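Local coordinates for alpha-1,3-glucanase (Bacillus circulans, PDB 5ZRU), which probably hydrolyses alpha-1,3-linked glucan, the chain described here being the catalytic part of a longer, carbohydrate-binding protein, at residues 274-279 / 307-312; 303-308 / 321-326; 340-345 / 364-369; 231-236 / 267-272; 358-363 / 392-397. All coordinates share one frame; numbering follows the deposited sequence.

Interaction 1: residues 274-279 / 307-312. With ZN (zinc ion), chain F.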
# COMPACT_ATOMS: atom_id res chain seq x y z
N THR A 274 2.60 25.90 -4.34
CA THR A 274 3.20 26.09 -5.65
C THR A 274 4.71 25.96 -5.65
O THR A 274 5.29 25.75 -6.72
CB THR A 274 2.84 27.47 -6.23
OG1 THR A 274 3.24 28.50 -5.32
CG2 THR A 274 1.35 27.56 -6.46
N GLY A 275 5.36 26.12 -4.50
CA GLY A 275 6.78 25.92 -4.42
C GLY A 275 7.11 24.59 -3.78
O GLY A 275 6.65 23.54 -4.24
N GLN A 276 7.89 24.60 -2.70
CA GLN A 276 8.41 23.38 -2.11
C GLN A 276 7.77 23.16 -0.75
O GLN A 276 7.91 23.99 0.15
CB GLN A 276 9.92 23.44 -1.99
CG GLN A 276 10.52 22.20 -1.35
CD GLN A 276 12.01 22.31 -1.17
OE1 GLN A 276 12.49 23.20 -0.48
NE2 GLN A 276 12.75 21.43 -1.83
N LEU A 277 7.10 22.03 -0.59
CA LEU A 277 6.67 21.61 0.73
C LEU A 277 7.57 20.48 1.21
O LEU A 277 8.08 19.69 0.41
CB LEU A 277 5.20 21.19 0.73
CG LEU A 277 4.73 19.95 -0.01
CD1 LEU A 277 4.82 18.73 0.89
CD2 LEU A 277 3.30 20.13 -0.52
N ASP A 278 7.77 20.42 2.52
CA ASP A 278 8.51 19.33 3.16
C ASP A 278 7.69 18.93 4.38
O ASP A 278 7.53 19.73 5.32
CB ASP A 278 9.93 19.75 3.57
CG ASP A 278 10.74 18.57 4.09
OD1 ASP A 278 11.21 17.76 3.27
OD2 ASP A 278 10.89 18.42 5.32
N PHE A 279 7.14 17.72 4.35
CA PHE A 279 6.20 17.26 5.37
C PHE A 279 6.75 15.94 5.88
O PHE A 279 6.99 15.03 5.08
CB PHE A 279 4.80 17.09 4.76
CG PHE A 279 3.72 16.79 5.76
CD1 PHE A 279 3.61 15.53 6.33
CD2 PHE A 279 2.79 17.77 6.10
CE1 PHE A 279 2.61 15.25 7.26
CE2 PHE A 279 1.78 17.50 7.03
CZ PHE A 279 1.70 16.24 7.61
N THR A 307 6.88 21.82 -6.45
CA THR A 307 8.08 21.46 -7.20
C THR A 307 9.21 21.09 -6.24
O THR A 307 9.54 21.85 -5.33
CB THR A 307 8.52 22.62 -8.11
OG1 THR A 307 7.54 22.82 -9.13
CG2 THR A 307 9.87 22.32 -8.77
N ASN A 308 9.81 19.91 -6.47
CA ASN A 308 10.86 19.34 -5.62
C ASN A 308 10.42 19.24 -4.16
O ASN A 308 11.22 19.42 -3.24
CB ASN A 308 12.17 20.12 -5.72
CG ASN A 308 12.88 19.86 -7.02
OD1 ASN A 308 12.52 18.93 -7.74
ND2 ASN A 308 13.89 20.67 -7.33
N SER A 309 9.15 18.91 -3.94
CA SER A 309 8.66 18.72 -2.58
C SER A 309 9.02 17.32 -2.07
O SER A 309 9.38 16.43 -2.84
CB SER A 309 7.15 18.94 -2.51
OG SER A 309 6.83 20.29 -2.85
N LYS A 310 8.95 17.16 -0.75
CA LYS A 310 9.14 15.85 -0.14
C LYS A 310 8.07 15.63 0.91
O LYS A 310 7.81 16.51 1.73
CB LYS A 310 10.51 15.72 0.53
CG LYS A 310 11.71 15.87 -0.37
CD LYS A 310 12.87 15.06 0.22
CE LYS A 310 14.06 14.99 -0.72
NZ LYS A 310 14.86 16.25 -0.71
N VAL A 311 7.46 14.45 0.89
CA VAL A 311 6.71 13.93 2.03
C VAL A 311 7.45 12.67 2.44
O VAL A 311 7.52 11.71 1.67
CB VAL A 311 5.24 13.64 1.71
CG1 VAL A 311 4.48 13.21 2.98
CG2 VAL A 311 4.57 14.85 1.06
N HIS A 312 8.05 12.67 3.63
CA HIS A 312 8.96 11.59 3.97
C HIS A 312 8.84 11.23 5.44
O HIS A 312 8.45 12.05 6.27
CB HIS A 312 10.41 11.97 3.62
CG HIS A 312 10.98 13.08 4.45
ND1 HIS A 312 11.63 12.85 5.64
CD2 HIS A 312 11.02 14.42 4.25
CE1 HIS A 312 12.05 14.00 6.14
NE2 HIS A 312 11.69 14.97 5.31
ZN ZN F . 12.26 16.96 5.54
O HOH W 1 12.44 17.09 7.65
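L277 and F279 face S309 and V311 across a parallel strand pair whose axes are 4.8 Å apart, and the contact illustrates how side chains can extend a backbone pattern. F279 contributes mostly backbone: its N donates to K310 O and its O accepts from H312 N. Its ring leads away from the other segment, yet CD1 remains 4.2 Å from V311 CG1, the two side chains lying side by side. L277 works differently. Its CG sits between the backbone N and the carbonyl carbon (chi1 67°), a crowded position that sets CG 3.5 Å from S309 OG, while CD1 rests 3.9 Å from V311 CG2. Where S309 precedes the regular strand, its hydroxyl stands in for a backbone acceptor: L277 N donates to S309 OG at 2.9 Å, nearly straight at 169°. The same hydroxyl is bonded to F305 O, so it ties L277 to the loop at 305-309. An alanine at S309 would probably leave both L277 N and F305 O without this mate, since only CB would remain. Nearby, Q276 NE2 donates to N308 O almost in its own amide plane. D278, on the sheet face turned from F279, binds a zinc ion through OD2 at 2.0 Å, and H312 NE2 binds it at 2.1 Å, carboxylate and ring planes 46° apart; a water and H3 are further ligands. Strand 277-285 lies between strands 245-249 and 310-317, the latter bordering 340-342, while L277 packs on F271 and F279 on I269, both from strand 269-273.

Interaction 2: residues 303-308 / 321-326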
# COMPACT_ATOMS: atom_id res chain seq x y z
N ASP A 303 -4.02 16.94 -3.71
CA ASP A 303 -4.06 18.17 -4.52
C ASP A 303 -2.68 18.66 -4.97
O ASP A 303 -2.01 17.93 -5.71
CB ASP A 303 -4.87 19.24 -3.78
CG ASP A 303 -6.31 18.81 -3.60
OD1 ASP A 303 -6.91 18.34 -4.60
OD2 ASP A 303 -6.84 18.90 -2.47
N ASN A 304 -2.25 19.87 -4.59
CA ASN A 304 -1.13 20.56 -5.26
C ASN A 304 0.17 20.44 -4.46
O ASN A 304 0.35 21.13 -3.46
CB ASN A 304 -1.45 22.03 -5.50
CG ASN A 304 -2.75 22.24 -6.24
OD1 ASN A 304 -3.63 22.96 -5.77
ND2 ASN A 304 -2.88 21.63 -7.41
N PHE A 305 1.10 19.62 -4.95
CA PHE A 305 2.31 19.30 -4.19
C PHE A 305 3.53 20.12 -4.61
O PHE A 305 4.60 19.95 -4.03
CB PHE A 305 2.62 17.80 -4.30
CG PHE A 305 1.69 16.89 -3.52
CD1 PHE A 305 0.38 16.69 -3.92
CD2 PHE A 305 2.16 16.18 -2.41
CE1 PHE A 305 -0.47 15.82 -3.22
CE2 PHE A 305 1.32 15.30 -1.70
CZ PHE A 305 0.01 15.12 -2.11
N GLY A 306 3.42 20.99 -5.62
CA GLY A 306 4.52 21.89 -5.92
C GLY A 306 5.69 21.23 -6.64
O GLY A 306 5.55 20.22 -7.33
N THR A 307 6.88 21.82 -6.45
CA THR A 307 8.08 21.46 -7.20
C THR A 307 9.21 21.09 -6.24
O THR A 307 9.54 21.85 -5.33
CB THR A 307 8.52 22.62 -8.11
OG1 THR A 307 7.54 22.82 -9.13
CG2 THR A 307 9.87 22.32 -8.77
N ASN A 308 9.81 19.91 -6.47
CA ASN A 308 10.86 19.34 -5.62
C ASN A 308 10.42 19.24 -4.16
O ASN A 308 11.22 19.42 -3.24
CB ASN A 308 12.17 20.12 -5.72
CG ASN A 308 12.88 19.86 -7.02
OD1 ASN A 308 12.52 18.93 -7.74
ND2 ASN A 308 13.89 20.67 -7.33
N CYS A 321 -7.14 6.94 -0.23
CA CYS A 321 -5.83 6.57 -0.74
C CYS A 321 -4.80 7.16 0.21
O CYS A 321 -5.09 8.12 0.93
CB CYS A 321 -5.57 7.13 -2.15
SG CYS A 321 -6.83 6.79 -3.39
N GLY A 322 -3.59 6.61 0.19
CA GLY A 322 -2.52 7.21 0.96
C GLY A 322 -2.19 8.60 0.45
O GLY A 322 -2.23 9.59 1.20
N PHE A 323 -1.86 8.67 -0.84
CA PHE A 323 -1.55 9.90 -1.56
C PHE A 323 -2.34 9.94 -2.86
O PHE A 323 -2.34 8.95 -3.60
CB PHE A 323 -0.05 9.98 -1.94
CG PHE A 323 0.88 10.17 -0.78
CD1 PHE A 323 1.15 9.13 0.10
CD2 PHE A 323 1.51 11.39 -0.58
CE1 PHE A 323 2.03 9.30 1.16
CE2 PHE A 323 2.39 11.57 0.46
CZ PHE A 323 2.66 10.53 1.34
N TRP A 324 -2.94 11.08 -3.18
CA TRP A 324 -3.45 11.32 -4.53
C TRP A 324 -2.86 12.63 -5.04
O TRP A 324 -3.31 13.72 -4.66
CB TRP A 324 -4.97 11.35 -4.58
CG TRP A 324 -5.47 11.30 -5.99
CD1 TRP A 324 -5.60 12.35 -6.86
CD2 TRP A 324 -5.85 10.12 -6.71
NE1 TRP A 324 -6.06 11.88 -8.09
CE2 TRP A 324 -6.23 10.52 -8.01
CE3 TRP A 324 -5.93 8.76 -6.37
CZ2 TRP A 324 -6.66 9.61 -8.97
CZ3 TRP A 324 -6.37 7.86 -7.33
CH2 TRP A 324 -6.73 8.28 -8.61
N VAL A 325 -1.83 12.54 -5.88
CA VAL A 325 -1.10 13.72 -6.34
C VAL A 325 -1.73 14.16 -7.66
O VAL A 325 -1.65 13.46 -8.66
CB VAL A 325 0.39 13.41 -6.51
CG1 VAL A 325 1.18 14.69 -6.83
CG2 VAL A 325 0.91 12.78 -5.23
N GLY A 326 -2.37 15.33 -7.64
CA GLY A 326 -3.01 15.80 -8.86
C GLY A 326 -3.87 17.02 -8.67
O GLY A 326 -4.62 17.14 -7.69
O HOH W 2 -5.57 15.53 -5.67
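D303 N, W324 O and G326 O all hold one water, to which D303 N donates at 2.9 Å; the same N-H also reaches W324 O, weakly, at 3.4 Å. The water can donate to W324 O and to G326 O, although it has more acceptors within range than protons to give. A direct link runs back across the segments, from G326 N to D303 O at 3.3 Å, in the carbonyl plane and on a lone pair. The contact thus shows how a corner in the chain, here at D303, can be stitched by water. Beside these polar links the contact is apolar. F305 has CG anti to its carbonyl carbon (chi1 -73°), which brings CG to 4.0 Å from V325 CG1. The ring meets V325 with a face: V325 CG2 stands 4.0 Å from the F305 ring centroid, 16° off the normal, a CH-pi contact displaced toward the rim. The other methyl, V325 CG1, approaches F305 CD1 at 3.6 Å. Farther along, F305 CE2 comes to the edge of the F323 ring, 4.1 Å from CD2, the two side chains crossing at about a right angle. An alanine in place of F305 would probably open a gap beside the V325 methyls and the F323 edge. Around this buried contact, F305 meets F271 of strand 269-273 edge-to-face, D303 OD2 is bonded to S270 of that strand, F323 stacks on F301, and strand 354-357 packs against F323 and V325.

Interaction 3: residues 340-345 / 364-369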
# COMPACT_ATOMS: atom_id res chain seq x y z
N VAL A 340 9.15 13.79 -4.05
CA VAL A 340 9.72 12.57 -3.51
C VAL A 340 8.93 12.16 -2.28
O VAL A 340 8.81 12.93 -1.32
CB VAL A 340 11.21 12.72 -3.17
CG1 VAL A 340 11.75 11.42 -2.54
CG2 VAL A 340 12.00 13.07 -4.44
N ILE A 341 8.40 10.94 -2.31
CA ILE A 341 7.79 10.30 -1.15
C ILE A 341 8.77 9.20 -0.73
O ILE A 341 9.10 8.33 -1.54
CB ILE A 341 6.41 9.72 -1.50
CG1 ILE A 341 5.45 10.84 -1.91
CG2 ILE A 341 5.85 8.90 -0.33
CD1 ILE A 341 4.14 10.31 -2.55
N GLU A 342 9.26 9.25 0.50
CA GLU A 342 10.26 8.25 0.86
C GLU A 342 10.18 7.90 2.33
O GLU A 342 9.63 8.64 3.15
CB GLU A 342 11.69 8.72 0.51
CG GLU A 342 12.15 9.94 1.28
CD GLU A 342 13.51 10.46 0.80
OE1 GLU A 342 14.23 9.72 0.09
OE2 GLU A 342 13.86 11.61 1.13
N ASN A 343 10.74 6.73 2.65
CA ASN A 343 10.93 6.29 4.04
C ASN A 343 9.60 6.25 4.79
O ASN A 343 9.55 6.55 5.99
CB ASN A 343 11.92 7.20 4.78
CG ASN A 343 13.26 7.33 4.07
OD1 ASN A 343 13.63 6.52 3.22
ND2 ASN A 343 14.01 8.37 4.45
N SER A 344 8.52 5.88 4.10
CA SER A 344 7.19 6.01 4.65
C SER A 344 6.46 4.67 4.68
O SER A 344 6.87 3.69 4.06
CB SER A 344 6.37 7.04 3.86
OG SER A 344 6.99 8.31 3.94
N ARG A 345 5.36 4.65 5.43
CA ARG A 345 4.54 3.47 5.64
C ARG A 345 3.13 3.84 5.23
O ARG A 345 2.49 4.68 5.88
CB ARG A 345 4.61 3.00 7.09
CG ARG A 345 6.07 2.72 7.53
CD ARG A 345 6.19 2.42 9.03
NE ARG A 345 7.58 2.57 9.48
CZ ARG A 345 8.08 2.02 10.58
NH1 ARG A 345 7.31 1.27 11.35
NH2 ARG A 345 9.36 2.20 10.91
N THR A 364 8.72 10.47 -7.43
CA THR A 364 9.29 9.22 -6.95
C THR A 364 8.59 8.76 -5.67
O THR A 364 8.28 9.57 -4.80
CB THR A 364 10.80 9.39 -6.68
OG1 THR A 364 11.46 9.83 -7.88
CG2 THR A 364 11.42 8.07 -6.21
N VAL A 365 8.36 7.45 -5.56
CA VAL A 365 8.11 6.80 -4.27
C VAL A 365 9.26 5.83 -4.05
O VAL A 365 9.54 4.98 -4.90
CB VAL A 365 6.77 6.06 -4.22
CG1 VAL A 365 6.59 5.41 -2.85
CG2 VAL A 365 5.60 6.99 -4.53
N ARG A 366 9.96 5.96 -2.91
CA ARG A 366 11.10 5.09 -2.69
C ARG A 366 11.25 4.74 -1.21
O ARG A 366 10.80 5.46 -0.32
CB ARG A 366 12.40 5.70 -3.22
CG ARG A 366 12.84 6.97 -2.54
CD ARG A 366 14.08 7.57 -3.24
NE ARG A 366 14.56 8.74 -2.52
CZ ARG A 366 15.32 9.69 -3.05
NH1 ARG A 366 15.69 9.63 -4.32
NH2 ARG A 366 15.69 10.73 -2.30
N ASN A 367 11.91 3.61 -0.99
CA ASN A 367 12.20 3.06 0.34
C ASN A 367 10.99 3.14 1.27
O ASN A 367 11.08 3.63 2.40
CB ASN A 367 13.40 3.75 0.98
CG ASN A 367 14.00 2.90 2.08
OD1 ASN A 367 14.31 1.74 1.86
ND2 ASN A 367 14.10 3.46 3.28
N SER A 368 9.86 2.62 0.80
CA SER A 368 8.62 2.73 1.55
C SER A 368 7.94 1.37 1.64
O SER A 368 8.15 0.47 0.82
CB SER A 368 7.68 3.75 0.91
OG SER A 368 8.23 5.06 1.01
N SER A 369 7.12 1.23 2.68
CA SER A 369 6.32 0.05 2.93
C SER A 369 4.91 0.35 2.45
O SER A 369 4.26 1.25 2.99
CB SER A 369 6.34 -0.31 4.42
OG SER A 369 5.31 -1.23 4.76
O HOH W 3 16.38 12.04 0.62
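R366 exemplifies a charged pair, its side chain running beside that of E342 from the neighbouring strand. Its CB lies near the backbone of strand 395-397, at S397 O. CG rests 3.7 Å from E342 CB, and CD passes E342 OE1. The extended chain delivers NE to E342 OE1 at 2.8 Å, while NH2 reaches the same oxygen at 3.0 Å. This side-on salt bridge keeps OE1 in the guanidinium plane, yet both nitrogens come to it from one face of the carboxylate, whose plane is turned 40° from theirs. V340 CG1 lies over one guanidinium face, offset toward its rim, 4.0 Å from R366 CZ. E342 OE2 accepts from N5 ND2 and from a water at 2.6 Å. At the turn beyond, N367 ND2 donates to N343 OD1 at 3.1 Å, from above the carbonyl plane, N367 OD1 accepts from S15 N, and S344 N donates to S368 OG. On the other sheet face I341 and V365 lie side by side, I341 CD1 4.1 Å from V365 CG2. Like residues over one another on successive coils, N343 over N367 and S344 over S368, are characteristic of the right-handed parallel beta-helix, consistent with the pectate-lyase-like clan.

Interaction 4: residues 231-236 / 267-272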
# COMPACT_ATOMS: atom_id res chain seq x y z
N ASN A 231 -12.04 17.98 10.64
CA ASN A 231 -12.37 18.09 9.23
C ASN A 231 -11.07 18.00 8.43
O ASN A 231 -10.00 17.76 8.99
CB ASN A 231 -13.12 19.38 8.91
CG ASN A 231 -14.17 19.15 7.83
OD1 ASN A 231 -13.85 18.95 6.63
ND2 ASN A 231 -15.44 19.17 8.24
N MET A 232 -11.18 18.21 7.12
CA MET A 232 -10.01 18.20 6.26
C MET A 232 -9.08 19.34 6.65
O MET A 232 -9.53 20.46 6.93
CB MET A 232 -10.43 18.32 4.79
CG MET A 232 -9.27 18.23 3.77
SD MET A 232 -9.80 18.52 2.08
CE MET A 232 -11.00 17.20 1.83
N TRP A 233 -7.78 19.06 6.71
CA TRP A 233 -6.78 20.09 6.97
C TRP A 233 -6.36 20.68 5.62
O TRP A 233 -5.67 20.02 4.84
CB TRP A 233 -5.59 19.52 7.73
CG TRP A 233 -4.58 20.56 8.17
CD1 TRP A 233 -4.73 21.92 8.15
CD2 TRP A 233 -3.25 20.31 8.66
NE1 TRP A 233 -3.59 22.53 8.62
CE2 TRP A 233 -2.66 21.57 8.93
CE3 TRP A 233 -2.51 19.15 8.91
CZ2 TRP A 233 -1.37 21.69 9.44
CZ3 TRP A 233 -1.23 19.27 9.41
CH2 TRP A 233 -0.67 20.54 9.67
N LYS A 234 -6.78 21.92 5.35
CA LYS A 234 -6.49 22.58 4.08
C LYS A 234 -5.32 23.53 4.29
O LYS A 234 -5.42 24.50 5.05
CB LYS A 234 -7.71 23.33 3.55
CG LYS A 234 -8.87 22.39 3.27
CD LYS A 234 -10.13 23.12 2.85
CE LYS A 234 -11.26 22.12 2.63
NZ LYS A 234 -12.39 22.71 1.84
N ILE A 235 -4.21 23.24 3.63
CA ILE A 235 -2.96 23.95 3.83
C ILE A 235 -2.77 24.85 2.62
O ILE A 235 -2.31 24.39 1.56
CB ILE A 235 -1.79 22.98 4.04
CG1 ILE A 235 -2.06 22.13 5.29
CG2 ILE A 235 -0.46 23.73 4.16
CD1 ILE A 235 -0.98 21.06 5.57
N GLY A 236 -3.16 26.12 2.77
CA GLY A 236 -3.30 27.02 1.65
C GLY A 236 -4.68 26.89 1.01
O GLY A 236 -5.48 26.01 1.34
N GLY A 267 -11.69 14.78 5.93
CA GLY A 267 -10.44 14.45 6.59
C GLY A 267 -9.34 14.35 5.56
O GLY A 267 -9.56 14.52 4.36
N GLY A 268 -8.13 14.07 6.04
CA GLY A 268 -6.96 14.11 5.19
C GLY A 268 -6.45 15.53 5.01
O GLY A 268 -7.03 16.50 5.51
N ILE A 269 -5.34 15.64 4.28
CA ILE A 269 -4.65 16.92 4.08
C ILE A 269 -4.74 17.31 2.61
O ILE A 269 -4.38 16.52 1.73
CB ILE A 269 -3.19 16.83 4.53
CG1 ILE A 269 -3.12 16.69 6.06
CG2 ILE A 269 -2.41 18.07 4.08
CD1 ILE A 269 -1.68 16.52 6.61
N SER A 270 -5.18 18.54 2.35
CA SER A 270 -5.20 19.09 1.00
C SER A 270 -4.13 20.17 0.92
O SER A 270 -4.23 21.19 1.61
CB SER A 270 -6.57 19.67 0.64
OG SER A 270 -6.49 20.48 -0.53
N PHE A 271 -3.11 19.94 0.09
CA PHE A 271 -2.05 20.93 -0.13
C PHE A 271 -2.43 21.86 -1.27
O PHE A 271 -2.86 21.40 -2.34
CB PHE A 271 -0.72 20.26 -0.48
CG PHE A 271 -0.09 19.47 0.63
CD1 PHE A 271 0.26 20.07 1.83
CD2 PHE A 271 0.22 18.12 0.44
CE1 PHE A 271 0.89 19.34 2.83
CE2 PHE A 271 0.84 17.39 1.43
CZ PHE A 271 1.17 17.99 2.64
N ARG A 272 -2.25 23.16 -1.06
CA ARG A 272 -2.35 24.17 -2.12
C ARG A 272 -1.02 24.92 -2.16
O ARG A 272 -0.91 26.07 -1.72
CB ARG A 272 -3.54 25.12 -1.89
CG ARG A 272 -4.89 24.42 -1.84
CD ARG A 272 -5.25 23.81 -3.19
NE ARG A 272 -6.55 23.15 -3.15
CZ ARG A 272 -7.07 22.45 -4.16
NH1 ARG A 272 -6.38 22.31 -5.29
NH2 ARG A 272 -8.27 21.90 -4.04
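W233 and I269 lie side by side on adjacent parallel strands, with I269 CD1 3.6 Å from W233 CE3 in an oblique approach. One face of the indole is occupied by I235 CD1, which stands over its centre, and F206 meets the ring edge-to-face. The second flat group, F271, receives I269 CG2 over one face, offset toward the rim. The methyl I235 CD1 serves both strands: it is 3.6 Å from I269 CG2 and 3.7 Å from F271 CE1. I235 has CG1 anti to the carbonyl carbon (chi1 -61°), and its extended chain carries CD1 into this cluster, so that aliphatic tips fit between aromatic rings. Before the strand, M232 CG touches G268 O at 3.3 Å, and M232 SD lies 3.7 Å from CB of S270, which is on the other sheet face from I269. Backbone bonds run in regular parallel register, from W233 N to G268 O and on to R272 N donating to I235 O at 2.9 Å. At the end of the pair a side chain on G236 would clash with R272 O. R272 CB lies 3.6 Å from G236 C. At the other end G267 O is buried with no partner in the model. R272 NH1 hydrogen-bonds N304 OD1. In the fold, strand 269-273 lies between strand 233-235 and strands 301-302 and 304-305; helix 203-216 packs on W233 through L203 and V210, M302 touches M232, and F301 packs on I269.

Interaction 5: residues 358-363 / 392-397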
# COMPACT_ATOMS: atom_id res chain seq x y z
N GLN A 358 -2.81 13.27 -13.18
CA GLN A 358 -2.97 14.65 -13.67
C GLN A 358 -1.63 15.28 -14.07
O GLN A 358 -1.37 16.45 -13.78
CB GLN A 358 -3.67 15.52 -12.62
CG GLN A 358 -5.16 15.29 -12.55
CD GLN A 358 -5.84 15.73 -13.83
OE1 GLN A 358 -6.05 14.93 -14.74
NE2 GLN A 358 -6.16 17.02 -13.91
N GLY A 359 -0.78 14.49 -14.72
CA GLY A 359 0.47 15.01 -15.24
C GLY A 359 1.60 15.11 -14.24
O GLY A 359 2.64 15.68 -14.57
N THR A 360 1.41 14.62 -13.02
CA THR A 360 2.52 14.48 -12.08
C THR A 360 3.71 13.85 -12.79
O THR A 360 3.57 12.80 -13.44
CB THR A 360 2.10 13.61 -10.90
OG1 THR A 360 0.98 14.21 -10.22
CG2 THR A 360 3.26 13.43 -9.93
N SER A 361 4.88 14.48 -12.67
CA SER A 361 6.05 14.11 -13.46
C SER A 361 7.31 14.14 -12.60
O SER A 361 7.37 14.80 -11.56
CB SER A 361 6.24 15.04 -14.67
OG SER A 361 5.16 14.91 -15.58
N ASN A 362 8.32 13.39 -13.06
CA ASN A 362 9.65 13.39 -12.46
C ASN A 362 9.59 13.14 -10.96
O ASN A 362 10.42 13.65 -10.21
CB ASN A 362 10.37 14.70 -12.76
CG ASN A 362 10.60 14.89 -14.23
OD1 ASN A 362 11.25 14.06 -14.86
ND2 ASN A 362 10.06 15.97 -14.79
N SER A 363 8.61 12.35 -10.53
CA SER A 363 8.33 12.16 -9.11
C SER A 363 8.58 10.71 -8.73
O SER A 363 8.65 9.82 -9.59
CB SER A 363 6.89 12.58 -8.79
OG SER A 363 6.70 13.96 -9.05
N VAL A 392 5.17 12.11 -16.97
CA VAL A 392 6.38 11.48 -17.48
C VAL A 392 7.41 11.27 -16.38
O VAL A 392 7.43 11.98 -15.37
CB VAL A 392 7.02 12.29 -18.63
CG1 VAL A 392 6.07 12.41 -19.82
CG2 VAL A 392 7.48 13.66 -18.14
N ASN A 393 8.27 10.26 -16.58
CA ASN A 393 9.50 10.06 -15.81
C ASN A 393 9.23 9.89 -14.31
O ASN A 393 9.97 10.43 -13.48
CB ASN A 393 10.48 11.21 -16.04
CG ASN A 393 10.73 11.48 -17.50
OD1 ASN A 393 10.60 10.58 -18.34
ND2 ASN A 393 11.09 12.72 -17.83
N ASN A 394 8.21 9.13 -13.94
CA ASN A 394 7.99 8.82 -12.53
C ASN A 394 8.69 7.52 -12.16
O ASN A 394 8.91 6.65 -13.00
CB ASN A 394 6.50 8.75 -12.22
CG ASN A 394 5.81 10.10 -12.40
OD1 ASN A 394 6.34 11.13 -11.97
ND2 ASN A 394 4.65 10.10 -13.04
N THR A 395 9.06 7.40 -10.88
CA THR A 395 9.89 6.30 -10.40
C THR A 395 9.32 5.70 -9.13
O THR A 395 9.06 6.43 -8.17
CB THR A 395 11.31 6.77 -10.11
OG1 THR A 395 11.88 7.33 -11.30
CG2 THR A 395 12.17 5.61 -9.60
N PHE A 396 9.17 4.38 -9.10
CA PHE A 396 8.76 3.61 -7.92
C PHE A 396 9.88 2.62 -7.62
O PHE A 396 9.93 1.55 -8.24
CB PHE A 396 7.44 2.85 -8.16
CG PHE A 396 6.23 3.73 -8.41
CD1 PHE A 396 6.05 4.93 -7.73
CD2 PHE A 396 5.26 3.33 -9.31
CE1 PHE A 396 4.93 5.72 -7.97
CE2 PHE A 396 4.13 4.11 -9.55
CZ PHE A 396 3.96 5.31 -8.89
N SER A 397 10.77 2.94 -6.68
CA SER A 397 11.94 2.09 -6.51
C SER A 397 12.23 1.83 -5.04
O SER A 397 11.96 2.66 -4.17
CB SER A 397 13.19 2.70 -7.19
OG SER A 397 13.02 2.67 -8.60
O HOH W 4 11.36 10.02 -11.09
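N394 has CG anti to its carbonyl carbon (chi1 -65°), and its amide spans the backbone of 360-363 as a two-sided clamp. ND2 donates to T360 O at 2.9 Å, nearly straight though from above the carbonyl plane, and OD1 accepts from S363 N at 3.0 Å within its own amide plane. One side chain thereby supplies both the donor and the acceptor that a neighbouring strand would otherwise offer. An asparagine pair, N362 and N393, has a similar first torsion: the two side chains run side by side, amide planes 46° apart, and N393 ND2 donates to N362 OD1 at 3.3 Å. N362 ND2 continues to N337 OD1. Backbone bonds flank the pair, N362 N to V392 O and T395 N to S363 O, each 2.8 Å. S361 OG accepts from V392 N at 3.1 Å and gives its own proton to G359 O. A water joins S363 O, N393 O and T395 OG1, the last at 2.7 Å. Asparagines N337, N362 and N393 are linked amide to amide on successive coils, an arrangement consistent with the asparagine ladders of pectate-lyase-like beta-helices.

Overall arrangement
All five contacts join neighbouring coils of a fold consistent with one parallel beta-helix, and their chemistry follows their place in it. Interactions 1 and 3 follow one run of strands, with 310-317 beside 340-342 and 364-366 beside 395-397; interaction 5 reaches this run through 395-397, its other segment being a loop. Interactions 2 and 4 share another run, where 269-273 borders 304-305. Interactions 2, 3 and 4 are buried, while 1 and 5 reach the surface at their loop ends. Hydrophobic chains dominate interaction 4 and the inner part of 2, and F323 CD2 touches I341 CD1 of interaction 3. Outward faces are polar: a zinc site in interaction 1, a salt bridge in 3, hydrogen-bonded asparagine amides in 5.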